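Local coordinates for protein CRISPR-associated endonuclease Cas3-HD (Methanocaldococcus jannaschii, PDB 3S4L) that cleaves single-stranded DNA in a magnesium-dependent manner and single-stranded RNA without added cations, as the HD nuclease of CRISPR interference, at residues Asp147-Phe152 with Asp182-Phe187; Val55-Lys60 with Leu104-Asp109; Ser16-Val21 with Glu160-Lys165; Lys40-Ala45 with Leu204-Gly209. All coordinates share one frame; numbering follows the deposited sequence.

Interaction 1: Asp147-Phe152 with Asp182-Phe187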
loop_
_atom_site.group_PDB
_atom_site.type_symbol
_atom_site.label_atom_id
_atom_site.label_comp_id
_atom_site.label_asym_id
_atom_site.label_seq_id
_atom_site.Cartn_x
_atom_site.Cartn_y
_atom_site.Cartn_z
ATOM N N ASP A 147 6.880 9.449 14.440
ATOM C CA ASP A 147 8.236 8.929 14.312
ATOM C C ASP A 147 8.512 8.438 12.872
ATOM O O ASP A 147 9.571 8.701 12.291
ATOM C CB ASP A 147 8.438 7.758 15.295
ATOM C CG ASP A 147 8.561 8.216 16.749
ATOM O OD1 ASP A 147 8.778 9.428 16.977
ATOM O OD2 ASP A 147 8.459 7.360 17.665
ATOM N N LYS A 148 7.552 7.724 12.300
ATOM C CA LYS A 148 7.813 7.012 11.055
ATOM C C LYS A 148 7.655 7.910 9.836
ATOM O O LYS A 148 8.014 7.539 8.719
ATOM C CB LYS A 148 6.935 5.763 10.947
ATOM C CG LYS A 148 7.231 4.678 11.990
ATOM C CD LYS A 148 6.107 3.615 11.955
ATOM C CE LYS A 148 6.482 2.327 12.689
ATOM N NZ LYS A 148 5.627 1.188 12.205
ATOM N N LEU A 149 7.129 9.104 10.067
ATOM C CA LEU A 149 6.938 10.060 8.985
ATOM C C LEU A 149 7.805 11.301 9.177
ATOM O O LEU A 149 7.830 12.195 8.328
ATOM C CB LEU A 149 5.456 10.426 8.853
ATOM C CG LEU A 149 4.711 9.246 8.248
ATOM C CD1 LEU A 149 3.212 9.480 8.160
ATOM C CD2 LEU A 149 5.321 8.984 6.861
ATOM N N LYS A 150 8.529 11.341 10.290
ATOM C CA LYS A 150 9.345 12.511 10.618
ATOM C C LYS A 150 10.152 12.995 9.413
ATOM O O LYS A 150 10.097 14.175 9.052
ATOM C CB LYS A 150 10.290 12.207 11.785
ATOM C CG LYS A 150 10.979 13.453 12.360
ATOM C CD LYS A 150 11.783 13.116 13.614
ATOM C CE LYS A 150 12.229 14.381 14.342
ATOM N NZ LYS A 150 13.167 15.193 13.515
ATOM N N LYS A 151 10.888 12.079 8.783
ATOM C CA LYS A 151 11.770 12.448 7.668
ATOM C C LYS A 151 11.102 12.423 6.284
ATOM O O LYS A 151 11.787 12.512 5.266
ATOM C CB LYS A 151 13.043 11.592 7.663
ATOM C CG LYS A 151 14.034 11.967 8.744
ATOM C CD LYS A 151 14.127 13.481 8.863
ATOM C CE LYS A 151 15.359 13.935 9.632
ATOM N NZ LYS A 151 15.604 15.396 9.417
ATOM N N PHE A 152 9.777 12.316 6.232
ATOM C CA PHE A 152 9.109 12.380 4.933
ATOM C C PHE A 152 9.245 13.788 4.349
ATOM O O PHE A 152 8.910 14.777 5.003
ATOM C CB PHE A 152 7.633 11.979 5.024
ATOM C CG PHE A 152 6.893 12.069 3.702
ATOM C CD1 PHE A 152 7.149 11.155 2.680
ATOM C CD2 PHE A 152 5.929 13.053 3.489
ATOM C CE1 PHE A 152 6.469 11.231 1.462
ATOM C CE2 PHE A 152 5.238 13.131 2.279
ATOM C CZ PHE A 152 5.511 12.221 1.258
ATOM N N ASP A 182 1.668 16.677 6.306
ATOM C CA ASP A 182 0.783 16.668 7.457
ATOM C C ASP A 182 -0.532 15.989 7.100
ATOM O O ASP A 182 -1.150 15.324 7.936
ATOM C CB ASP A 182 0.596 18.091 8.032
ATOM C CG ASP A 182 1.922 18.723 8.481
ATOM O OD1 ASP A 182 2.951 18.005 8.574
ATOM O OD2 ASP A 182 1.937 19.944 8.749
ATOM N N ASP A 183 -0.941 16.117 5.845
ATOM C CA ASP A 183 -2.103 15.378 5.367
ATOM C C ASP A 183 -1.914 13.866 5.482
ATOM O O ASP A 183 -2.847 13.149 5.841
ATOM C CB ASP A 183 -2.423 15.774 3.927
ATOM C CG ASP A 183 -2.773 17.247 3.797
ATOM O OD1 ASP A 183 -3.880 17.630 4.242
ATOM O OD2 ASP A 183 -1.942 18.015 3.260
ATOM N N ILE A 184 -0.706 13.382 5.197
ATOM C CA ILE A 184 -0.423 11.944 5.292
ATOM C C ILE A 184 -0.395 11.505 6.757
ATOM O O ILE A 184 -0.922 10.449 7.115
ATOM C CB ILE A 184 0.883 11.559 4.530
ATOM C CG1 ILE A 184 0.708 11.875 3.039
ATOM C CG2 ILE A 184 1.224 10.078 4.728
ATOM C CD1 ILE A 184 1.936 11.596 2.157
ATOM N N ILE A 185 0.205 12.341 7.601
ATOM C CA ILE A 185 0.204 12.132 9.042
ATOM C C ILE A 185 -1.224 12.003 9.577
ATOM O O ILE A 185 -1.550 11.055 10.297
ATOM C CB ILE A 185 0.962 13.285 9.754
ATOM C CG1 ILE A 185 2.477 13.131 9.547
ATOM C CG2 ILE A 185 0.589 13.385 11.248
ATOM C CD1 ILE A 185 3.293 14.349 10.025
ATOM N N ARG A 186 -2.077 12.953 9.215
ATOM C CA ARG A 186 -3.463 12.965 9.676
ATOM C C ARG A 186 -4.165 11.692 9.239
ATOM O O ARG A 186 -4.854 11.045 10.036
ATOM C CB ARG A 186 -4.201 14.179 9.099
ATOM C CG ARG A 186 -4.634 15.199 10.114
ATOM C CD ARG A 186 -5.364 16.371 9.460
ATOM N NE ARG A 186 -4.513 17.089 8.519
ATOM C CZ ARG A 186 -3.651 18.037 8.864
ATOM N NH1 ARG A 186 -3.532 18.397 10.139
ATOM N NH2 ARG A 186 -2.909 18.626 7.934
ATOM N N PHE A 187 -4.000 11.336 7.965
ATOM C CA PHE A 187 -4.601 10.104 7.468
ATOM C C PHE A 187 -4.132 8.880 8.235
ATOM O O PHE A 187 -4.943 8.073 8.683
ATOM C CB PHE A 187 -4.335 9.875 5.976
ATOM C CG PHE A 187 -4.836 8.545 5.502
ATOM C CD1 PHE A 187 -6.181 8.350 5.251
ATOM C CD2 PHE A 187 -3.975 7.479 5.358
ATOM C CE1 PHE A 187 -6.649 7.116 4.844
ATOM C CE2 PHE A 187 -4.434 6.257 4.951
ATOM C CZ PHE A 187 -5.776 6.072 4.695
#
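This is an apolar contact in which Leu149 and Phe152 of segment 147-152 pack on Ile184 and Ile185 of helix 181-197 in the mainly helical HD domain. The Leu149 methyl CD1 reaches two neighbours on that helix, lying 4.0 Å from Ile184 CG2 and 4.0 Å from Ile185 CG1. The Leu149 side chain crosses that of Ile184 at about a right angle, whereas Leu149 and Ile185 run past each other in opposite directions. A type I turn from Leu149 to Phe152, with Phe152 N bonded to Leu149 O at 2.9 Å, brings the aromatic ring to the same helix. There CE2 of Phe152 stands 3.6 Å from Ile184 CD1, at the end of an isoleucine branch extended by a chi2 of 178°. Val94 of helix 91-107 touches both Leu149 and Phe152. With carbon alone meeting carbon across the two segments, shape and burial, not polar pairing, set how they fit.

Interaction 2: Val55-Lys60 with Leu104-Asp109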
loop_
_atom_site.group_PDB
_atom_site.type_symbol
_atom_site.label_atom_id
_atom_site.label_comp_id
_atom_site.label_asym_id
_atom_site.label_seq_id
_atom_site.Cartn_x
_atom_site.Cartn_y
_atom_site.Cartn_z
ATOM N N VAL A 55 -12.275 -8.575 -7.571
ATOM C CA VAL A 55 -11.299 -8.972 -6.560
ATOM C C VAL A 55 -9.912 -8.992 -7.152
ATOM O O VAL A 55 -8.933 -8.649 -6.492
ATOM C CB VAL A 55 -11.611 -10.371 -6.009
ATOM C CG1 VAL A 55 -10.461 -10.873 -5.154
ATOM C CG2 VAL A 55 -12.928 -10.359 -5.236
ATOM N N ASP A 56 -9.847 -9.383 -8.418
ATOM C CA ASP A 56 -8.599 -9.428 -9.160
ATOM C C ASP A 56 -8.036 -8.015 -9.332
ATOM O O ASP A 56 -6.871 -7.744 -9.014
ATOM C CB ASP A 56 -8.855 -10.108 -10.530
ATOM C CG ASP A 56 -7.572 -10.427 -11.292
ATOM O OD1 ASP A 56 -6.473 -10.286 -10.719
ATOM O OD2 ASP A 56 -7.660 -10.839 -12.468
ATOM N N GLU A 57 -8.867 -7.115 -9.849
ATOM C CA GLU A 57 -8.488 -5.712 -9.996
ATOM C C GLU A 57 -8.020 -5.142 -8.667
ATOM O O GLU A 57 -7.026 -4.422 -8.611
ATOM C CB GLU A 57 -9.669 -4.885 -10.500
ATOM C CG GLU A 57 -10.201 -5.316 -11.841
ATOM C CD GLU A 57 -11.565 -4.721 -12.133
ATOM O OE1 GLU A 57 -11.824 -3.584 -11.678
ATOM O OE2 GLU A 57 -12.381 -5.394 -12.806
ATOM N N PHE A 58 -8.768 -5.444 -7.610
ATOM C CA PHE A 58 -8.450 -4.955 -6.272
ATOM C C PHE A 58 -7.052 -5.424 -5.868
ATOM O O PHE A 58 -6.231 -4.624 -5.424
ATOM C CB PHE A 58 -9.538 -5.399 -5.273
ATOM C CG PHE A 58 -9.172 -5.220 -3.821
ATOM C CD1 PHE A 58 -9.254 -3.973 -3.213
ATOM C CD2 PHE A 58 -8.772 -6.309 -3.051
ATOM C CE1 PHE A 58 -8.933 -3.805 -1.863
ATOM C CE2 PHE A 58 -8.436 -6.153 -1.699
ATOM C CZ PHE A 58 -8.527 -4.894 -1.100
ATOM N N MET A 59 -6.769 -6.710 -6.067
ATOM C CA MET A 59 -5.459 -7.261 -5.720
ATOM C C MET A 59 -4.330 -6.636 -6.536
ATOM O O MET A 59 -3.259 -6.357 -5.991
ATOM C CB MET A 59 -5.445 -8.780 -5.876
ATOM C CG MET A 59 -6.251 -9.494 -4.798
ATOM S SD MET A 59 -5.693 -9.031 -3.127
ATOM C CE MET A 59 -3.986 -9.551 -3.245
ATOM N N LYS A 60 -4.568 -6.419 -7.830
ATOM C CA LYS A 60 -3.581 -5.785 -8.693
ATOM C C LYS A 60 -3.209 -4.387 -8.203
ATOM O O LYS A 60 -2.090 -3.918 -8.404
ATOM C CB LYS A 60 -4.102 -5.661 -10.124
ATOM C CG LYS A 60 -4.142 -6.945 -10.945
ATOM C CD LYS A 60 -4.628 -6.620 -12.356
ATOM C CE LYS A 60 -5.369 -7.770 -12.994
ATOM N NZ LYS A 60 -6.048 -7.322 -14.239
ATOM N N LEU A 104 -10.653 4.129 -3.111
ATOM C CA LEU A 104 -11.945 4.769 -2.917
ATOM C C LEU A 104 -12.469 5.249 -4.261
ATOM O O LEU A 104 -13.655 5.090 -4.569
ATOM C CB LEU A 104 -11.827 5.958 -1.961
ATOM C CG LEU A 104 -12.964 6.216 -0.974
ATOM C CD1 LEU A 104 -13.069 7.706 -0.684
ATOM C CD2 LEU A 104 -14.300 5.671 -1.450
ATOM N N LYS A 105 -11.585 5.834 -5.065
ATOM C CA LYS A 105 -11.989 6.292 -6.398
ATOM C C LYS A 105 -12.476 5.129 -7.269
ATOM O O LYS A 105 -13.581 5.155 -7.801
ATOM C CB LYS A 105 -10.834 7.002 -7.101
ATOM C CG LYS A 105 -11.239 7.657 -8.400
ATOM C CD LYS A 105 -11.990 8.943 -8.146
ATOM C CE LYS A 105 -12.664 9.454 -9.419
ATOM N NZ LYS A 105 -11.918 9.070 -10.658
ATOM N N LYS A 106 -11.645 4.101 -7.384
ATOM C CA LYS A 106 -11.915 2.976 -8.275
ATOM C C LYS A 106 -13.166 2.181 -7.899
ATOM O O LYS A 106 -13.908 1.750 -8.779
ATOM C CB LYS A 106 -10.690 2.046 -8.362
ATOM C CG LYS A 106 -10.919 0.759 -9.163
ATOM C CD LYS A 106 -10.886 1.003 -10.673
ATOM C CE LYS A 106 -12.080 0.350 -11.389
ATOM N NZ LYS A 106 -12.068 0.579 -12.868
ATOM N N PHE A 107 -13.411 1.988 -6.605
ATOM C CA PHE A 107 -14.510 1.122 -6.189
ATOM C C PHE A 107 -15.649 1.794 -5.409
ATOM O O PHE A 107 -16.679 1.164 -5.171
ATOM C CB PHE A 107 -13.985 -0.048 -5.362
ATOM C CG PHE A 107 -13.021 -0.945 -6.095
ATOM C CD1 PHE A 107 -13.479 -1.905 -6.995
ATOM C CD2 PHE A 107 -11.653 -0.864 -5.848
ATOM C CE1 PHE A 107 -12.587 -2.751 -7.652
ATOM C CE2 PHE A 107 -10.754 -1.712 -6.507
ATOM C CZ PHE A 107 -11.224 -2.654 -7.403
ATOM N N GLY A 108 -15.468 3.048 -4.997
ATOM C CA GLY A 108 -16.474 3.749 -4.208
ATOM C C GLY A 108 -17.005 3.027 -2.968
ATOM O O GLY A 108 -18.204 3.104 -2.673
ATOM N N ASP A 109 -16.123 2.329 -2.244
ATOM C CA ASP A 109 -16.493 1.584 -1.025
ATOM C C ASP A 109 -15.486 1.872 0.093
ATOM O O ASP A 109 -14.402 1.283 0.133
ATOM C CB ASP A 109 -16.568 0.063 -1.312
ATOM C CG ASP A 109 -16.946 -0.769 -0.065
ATOM O OD1 ASP A 109 -16.498 -0.430 1.051
ATOM O OD2 ASP A 109 -17.697 -1.762 -0.195
#
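The Phe107 ring presents its edge to helix 52-65: Glu57 CB lies near the ring plane, 4.1 Å from Phe107 CZ, while Phe58 N approaches the same CZ obliquely at 3.7 Å. One face of this ring carries CG of its own neighbour Lys106, 3.6 Å above the plane and displaced toward the rim. The Phe58 ring in turn has Phe107 CE2 at its edge, close to its plane. This is helix-to-helix packing within the helical HD domain, where the last turn of helix 91-107 inserts an aromatic side chain against helix 52-65. Phe107 reaches across because its CG is anti to the carbonyl carbon (chi1 -61°), and Ile61 and Lys54 of helix 52-65 also touch it. Immediately afterwards Gly108 leaves helical geometry with a positive phi of 51°, and Asp109 then caps helix 110-121 through a bond from Leu112 N to its OD1. The Glu57 carboxylate is turned only 22° from the plane of the Phe107 ring. Beside it the Lys106 chain, bent at chi2 and chi3, crosses Glu57 at about a right angle. The opposite charges remain beyond salt-bridge distance, with Glu57 OE1 4.3 Å from Lys106 NZ.

Interaction 3: Ser16-Val21 with Glu160-Lys165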
loop_
_atom_site.group_PDB
_atom_site.type_symbol
_atom_site.label_atom_id
_atom_site.label_comp_id
_atom_site.label_asym_id
_atom_site.label_seq_id
_atom_site.Cartn_x
_atom_site.Cartn_y
_atom_site.Cartn_z
ATOM N N SER A 16 14.346 -0.855 -11.120
ATOM C CA SER A 16 13.358 0.222 -11.161
ATOM C C SER A 16 12.048 -0.259 -10.545
ATOM O O SER A 16 11.757 -1.455 -10.567
ATOM C CB SER A 16 13.144 0.742 -12.582
ATOM O OG SER A 16 12.423 -0.182 -13.377
ATOM N N LEU A 17 11.280 0.661 -9.966
ATOM C CA LEU A 17 10.042 0.289 -9.303
ATOM C C LEU A 17 9.006 -0.205 -10.325
ATOM O O LEU A 17 8.312 -1.193 -10.082
ATOM C CB LEU A 17 9.498 1.451 -8.448
ATOM C CG LEU A 17 8.202 1.211 -7.653
ATOM C CD1 LEU A 17 8.383 0.145 -6.574
ATOM C CD2 LEU A 17 7.703 2.508 -7.029
ATOM N N ILE A 18 8.906 0.483 -11.461
ATOM C CA ILE A 18 8.050 0.044 -12.572
ATOM C C ILE A 18 8.347 -1.404 -13.016
ATOM O O ILE A 18 7.439 -2.236 -13.129
ATOM C CB ILE A 18 8.189 0.991 -13.788
ATOM C CG1 ILE A 18 7.387 2.270 -13.547
ATOM C CG2 ILE A 18 7.711 0.306 -15.067
ATOM C CD1 ILE A 18 5.947 2.004 -13.112
ATOM N N ASP A 19 9.617 -1.701 -13.272
ATOM C CA ASP A 19 9.990 -3.057 -13.645
ATOM C C ASP A 19 9.667 -4.063 -12.548
ATOM O O ASP A 19 9.187 -5.164 -12.818
ATOM C CB ASP A 19 11.468 -3.135 -14.041
ATOM C CG ASP A 19 11.742 -2.483 -15.387
ATOM O OD1 ASP A 19 10.868 -2.576 -16.281
ATOM O OD2 ASP A 19 12.823 -1.873 -15.551
ATOM N N HIS A 20 9.927 -3.680 -11.304
ATOM C CA HIS A 20 9.643 -4.546 -10.170
ATOM C C HIS A 20 8.132 -4.817 -10.031
ATOM O O HIS A 20 7.712 -5.934 -9.741
ATOM C CB HIS A 20 10.200 -3.924 -8.884
ATOM C CG HIS A 20 9.887 -4.708 -7.648
ATOM N ND1 HIS A 20 10.055 -6.074 -7.569
ATOM C CD2 HIS A 20 9.424 -4.315 -6.439
ATOM C CE1 HIS A 20 9.698 -6.490 -6.366
ATOM N NE2 HIS A 20 9.318 -5.442 -5.659
ATOM N N VAL A 21 7.318 -3.787 -10.229
ATOM C CA VAL A 21 5.879 -3.936 -10.104
ATOM C C VAL A 21 5.350 -4.847 -11.221
ATOM O O VAL A 21 4.518 -5.728 -10.984
ATOM C CB VAL A 21 5.172 -2.563 -10.141
ATOM C CG1 VAL A 21 3.705 -2.726 -10.507
ATOM C CG2 VAL A 21 5.331 -1.825 -8.786
ATOM N N GLU A 160 3.482 11.970 -10.281
ATOM C CA GLU A 160 2.200 11.916 -10.971
ATOM C C GLU A 160 2.281 11.025 -12.208
ATOM O O GLU A 160 1.435 10.152 -12.411
ATOM C CB GLU A 160 1.740 13.327 -11.348
ATOM C CG GLU A 160 0.785 13.394 -12.541
ATOM C CD GLU A 160 -0.625 12.942 -12.209
ATOM O OE1 GLU A 160 -0.794 11.805 -11.709
ATOM O OE2 GLU A 160 -1.568 13.728 -12.456
ATOM N N ASP A 161 3.307 11.251 -13.024
ATOM C CA ASP A 161 3.539 10.437 -14.207
ATOM C C ASP A 161 3.738 8.970 -13.826
ATOM O O ASP A 161 3.130 8.077 -14.425
ATOM C CB ASP A 161 4.723 10.979 -15.015
ATOM C CG ASP A 161 5.767 9.922 -15.304
ATOM O OD1 ASP A 161 5.512 9.060 -16.173
ATOM O OD2 ASP A 161 6.842 9.956 -14.666
ATOM N N LEU A 162 4.560 8.725 -12.807
ATOM C CA LEU A 162 4.764 7.369 -12.295
ATOM C C LEU A 162 3.446 6.676 -11.965
ATOM O O LEU A 162 3.241 5.523 -12.347
ATOM C CB LEU A 162 5.677 7.367 -11.068
ATOM C CG LEU A 162 5.832 5.998 -10.399
ATOM C CD1 LEU A 162 6.575 5.035 -11.308
ATOM C CD2 LEU A 162 6.546 6.115 -9.056
ATOM N N ILE A 163 2.556 7.379 -11.264
ATOM C CA ILE A 163 1.261 6.807 -10.900
ATOM C C ILE A 163 0.451 6.481 -12.143
ATOM O O ILE A 163 -0.198 5.447 -12.217
ATOM C CB ILE A 163 0.435 7.745 -10.011
ATOM C CG1 ILE A 163 1.007 7.774 -8.596
ATOM C CG2 ILE A 163 -1.009 7.271 -9.952
ATOM C CD1 ILE A 163 0.963 6.438 -7.888
ATOM N N LYS A 164 0.497 7.374 -13.124
ATOM C CA LYS A 164 -0.188 7.157 -14.390
ATOM C C LYS A 164 0.310 5.871 -15.052
ATOM O O LYS A 164 -0.491 5.024 -15.453
ATOM C CB LYS A 164 0.009 8.362 -15.309
ATOM C CG LYS A 164 -1.272 8.860 -15.961
ATOM C CD LYS A 164 -1.131 10.282 -16.512
ATOM C CE LYS A 164 -1.397 11.331 -15.437
ATOM N NZ LYS A 164 -1.702 12.676 -16.018
ATOM N N LYS A 165 1.629 5.722 -15.156
ATOM C CA LYS A 165 2.231 4.498 -15.697
ATOM C C LYS A 165 1.739 3.253 -14.953
ATOM O O LYS A 165 1.495 2.205 -15.557
ATOM C CB LYS A 165 3.759 4.568 -15.602
ATOM C CG LYS A 165 4.490 4.791 -16.909
ATOM C CD LYS A 165 5.993 4.860 -16.668
ATOM C CE LYS A 165 6.324 5.908 -15.607
ATOM N NZ LYS A 165 7.784 6.026 -15.325
#
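Ile18 and Leu162 lie alongside each other with their side chains pointing in opposite directions, and the overlap brings one leucine methyl against two isoleucine carbons. Leu162 CD1 is 3.6 Å from Ile18 CD1 and equally near its CG1. The isoleucine branch is folded back by a chi2 of -51°, whereas Leu162 has CG anti to the backbone N (chi1 175°), which carries its methyls toward helix 17-31. A looser meeting, Leu17 CD2 with Leu162 CD2 at 4.3 Å, extends this apolar patch. Lys165 crosses Ile18 at about a right angle, and a bend at chi3 brings Lys165 NZ to 4.2 Å from Ile18 CG1. The helix axes of 17-21 and 160-165 run nearly parallel in the helical HD domain, at 19° and 11.3 Å apart, so side chains make the contact, chiefly the Ile18 branch and the leucine methyls. Leu17 also approaches the metal site: its side chain is about 8 Å from a bound calcium ion and about 4 Å from that of the metal ligand Asp67. Ser16 is the N-cap of helix 17-31: Asp19 N donates to Ser16 OG at 3.2 Å, and Ser16 OG donates to Asp19 OD2 from above the carboxylate plane.

Interaction 4: Lys40-Ala45 with Leu204-Gly209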
loop_
_atom_site.group_PDB
_atom_site.type_symbol
_atom_site.label_atom_id
_atom_site.label_comp_id
_atom_site.label_asym_id
_atom_site.label_seq_id
_atom_site.Cartn_x
_atom_site.Cartn_y
_atom_site.Cartn_z
ATOM N N LYS A 40 -12.083 -13.429 -2.137
ATOM C CA LYS A 40 -13.471 -12.997 -2.326
ATOM C C LYS A 40 -14.326 -13.297 -1.099
ATOM O O LYS A 40 -15.131 -12.457 -0.673
ATOM C CB LYS A 40 -14.109 -13.634 -3.557
ATOM C CG LYS A 40 -15.617 -13.428 -3.671
ATOM C CD LYS A 40 -16.147 -14.056 -4.963
ATOM C CE LYS A 40 -17.615 -13.704 -5.208
ATOM N NZ LYS A 40 -18.520 -14.409 -4.271
ATOM N N ARG A 41 -14.152 -14.486 -0.527
ATOM C CA ARG A 41 -14.992 -14.898 0.596
ATOM C C ARG A 41 -14.579 -14.266 1.933
ATOM O O ARG A 41 -15.399 -14.142 2.843
ATOM C CB ARG A 41 -15.112 -16.428 0.677
ATOM C CG ARG A 41 -16.244 -16.972 -0.209
ATOM C CD ARG A 41 -16.107 -18.450 -0.495
ATOM N NE ARG A 41 -17.227 -19.221 0.043
ATOM C CZ ARG A 41 -18.448 -19.259 -0.489
ATOM N NH1 ARG A 41 -18.728 -18.554 -1.580
ATOM N NH2 ARG A 41 -19.399 -19.996 0.081
ATOM N N ALA A 42 -13.322 -13.848 2.029
ATOM C CA ALA A 42 -12.827 -13.114 3.184
ATOM C C ALA A 42 -13.435 -11.719 3.195
ATOM O O ALA A 42 -13.942 -11.277 4.222
ATOM C CB ALA A 42 -11.302 -13.026 3.150
ATOM N N LEU A 43 -13.363 -11.031 2.054
ATOM C CA LEU A 43 -14.046 -9.747 1.871
ATOM C C LEU A 43 -15.531 -9.860 2.186
ATOM O O LEU A 43 -16.149 -8.919 2.675
ATOM C CB LEU A 43 -13.875 -9.227 0.444
ATOM C CG LEU A 43 -12.490 -8.694 0.111
ATOM C CD1 LEU A 43 -12.431 -8.239 -1.332
ATOM C CD2 LEU A 43 -12.107 -7.560 1.081
ATOM N N GLU A 44 -16.085 -11.031 1.919
ATOM C CA GLU A 44 -17.509 -11.271 2.063
ATOM C C GLU A 44 -17.871 -11.452 3.531
ATOM O O GLU A 44 -19.051 -11.401 3.915
ATOM C CB GLU A 44 -17.899 -12.511 1.250
ATOM C CG GLU A 44 -19.366 -12.605 0.876
ATOM C CD GLU A 44 -19.602 -13.551 -0.297
ATOM O OE1 GLU A 44 -19.477 -14.784 -0.110
ATOM O OE2 GLU A 44 -19.896 -13.057 -1.411
ATOM N N ALA A 45 -16.845 -11.669 4.349
ATOM C CA ALA A 45 -17.037 -11.847 5.779
ATOM C C ALA A 45 -16.851 -10.503 6.483
ATOM O O ALA A 45 -16.911 -10.415 7.706
ATOM C CB ALA A 45 -16.071 -12.883 6.318
ATOM N N LEU A 204 -9.870 -9.413 11.747
ATOM C CA LEU A 204 -9.119 -8.390 11.034
ATOM C C LEU A 204 -7.717 -8.882 10.676
ATOM O O LEU A 204 -7.220 -8.605 9.579
ATOM C CB LEU A 204 -9.038 -7.103 11.840
ATOM C CG LEU A 204 -9.658 -5.914 11.110
ATOM C CD1 LEU A 204 -9.213 -4.599 11.732
ATOM C CD2 LEU A 204 -9.263 -5.963 9.650
ATOM N N ARG A 205 -7.093 -9.616 11.597
ATOM C CA ARG A 205 -5.774 -10.199 11.361
ATOM C C ARG A 205 -5.844 -11.280 10.286
ATOM O O ARG A 205 -4.894 -11.484 9.529
ATOM C CB ARG A 205 -5.175 -10.780 12.658
ATOM C CG ARG A 205 -4.693 -9.742 13.679
ATOM C CD ARG A 205 -3.767 -10.357 14.743
ATOM N NE ARG A 205 -3.228 -9.350 15.664
ATOM C CZ ARG A 205 -1.932 -9.067 15.827
ATOM N NH1 ARG A 205 -1.005 -9.722 15.136
ATOM N NH2 ARG A 205 -1.561 -8.124 16.692
ATOM N N PHE A 206 -6.976 -11.974 10.232
ATOM C CA PHE A 206 -7.186 -13.039 9.259
ATOM C C PHE A 206 -7.510 -12.462 7.875
ATOM O O PHE A 206 -7.073 -13.004 6.857
ATOM C CB PHE A 206 -8.267 -14.021 9.761
ATOM C CG PHE A 206 -9.401 -14.260 8.786
ATOM C CD1 PHE A 206 -9.449 -15.426 8.029
ATOM C CD2 PHE A 206 -10.427 -13.335 8.646
ATOM C CE1 PHE A 206 -10.490 -15.656 7.138
ATOM C CE2 PHE A 206 -11.470 -13.557 7.753
ATOM C CZ PHE A 206 -11.500 -14.722 7.000
ATOM N N ILE A 207 -8.249 -11.355 7.834
ATOM C CA ILE A 207 -8.611 -10.746 6.546
ATOM C C ILE A 207 -7.426 -10.012 5.918
ATOM O O ILE A 207 -7.042 -10.300 4.771
ATOM C CB ILE A 207 -9.862 -9.841 6.652
ATOM C CG1 ILE A 207 -9.949 -8.887 5.462
ATOM C CG2 ILE A 207 -9.846 -9.065 7.926
ATOM C CD1 ILE A 207 -10.513 -9.543 4.205
ATOM N N VAL A 208 -6.832 -9.090 6.677
ATOM C CA VAL A 208 -5.540 -8.516 6.314
ATOM C C VAL A 208 -4.543 -9.631 6.041
ATOM O O VAL A 208 -3.798 -9.592 5.058
ATOM C CB VAL A 208 -4.961 -7.652 7.452
ATOM C CG1 VAL A 208 -3.519 -7.258 7.142
ATOM C CG2 VAL A 208 -5.820 -6.436 7.696
ATOM N N GLY A 209 -4.525 -10.621 6.931
ATOM C CA GLY A 209 -3.660 -11.775 6.768
ATOM C C GLY A 209 -3.913 -12.482 5.454
ATOM O O GLY A 209 -2.981 -12.921 4.790
#
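Ile207 CD1 and Ala42 CB meet at 3.7 Å, the closest pair of side-chain carbons between segments 40-45 and 204-209. The same isoleucine methyl lies 3.9 Å from Leu43 N and 4.0 Å from Leu43 CD2, so it bears on backbone as well as side chain. Ile207 and Leu43 cross at about a right angle. Although the Leu43 side chain sets out away from segment 204-209, its CD2 methyl still reaches Ile207. Phe206 adds a more distant aromatic contact, with CZ 4.2 Å from Ala42 CB and an oblique approach of that methyl to the ring.

Behind these contacts, Ile207 has CG1 anti to the backbone N (chi1 162°), and a chi2 of 80° then turns the terminal methyl toward the Ala42 backbone. The small Ala42 side chain accompanies a close approach of the two main chains, 5.9 Å between the CA atoms of Ala42 and Ile207. Farther out, Ile115 of helix 110-121 touches both Leu43 and Ile207, while Leu46 also meets Ile207. Within segment 40-45, Lys40 NZ and Glu44 OE2 form a salt bridge at 3.4 Å. The arrangement is helix packing through an alanine contact, joining an early helix to the last modelled helix of the Cas3-type HD domain, away from its metal site.

All four contacts join helices of the same Cas3-type HD domain. Interactions 2 and 4 have centres 15 Å apart and touch through Val55 CG2 and Lys40 CB at 3.9 Å, linking the consecutive helices 36-43 and 52-65. Interactions 1 and 2 lie on opposite sides of the chain's centre, as do interactions 3 and 4, whose centres are 28 Å apart. Along the chain, interaction 2 closes before interaction 1 opens, and both are nested within the loop closed by interaction 4. Interaction 3 crosses interactions 1 and 4 and encloses interaction 2. Helices from 30 to about 160 residues apart in the chain are thus joined around the domain, with interaction 3 lying beside the metal site.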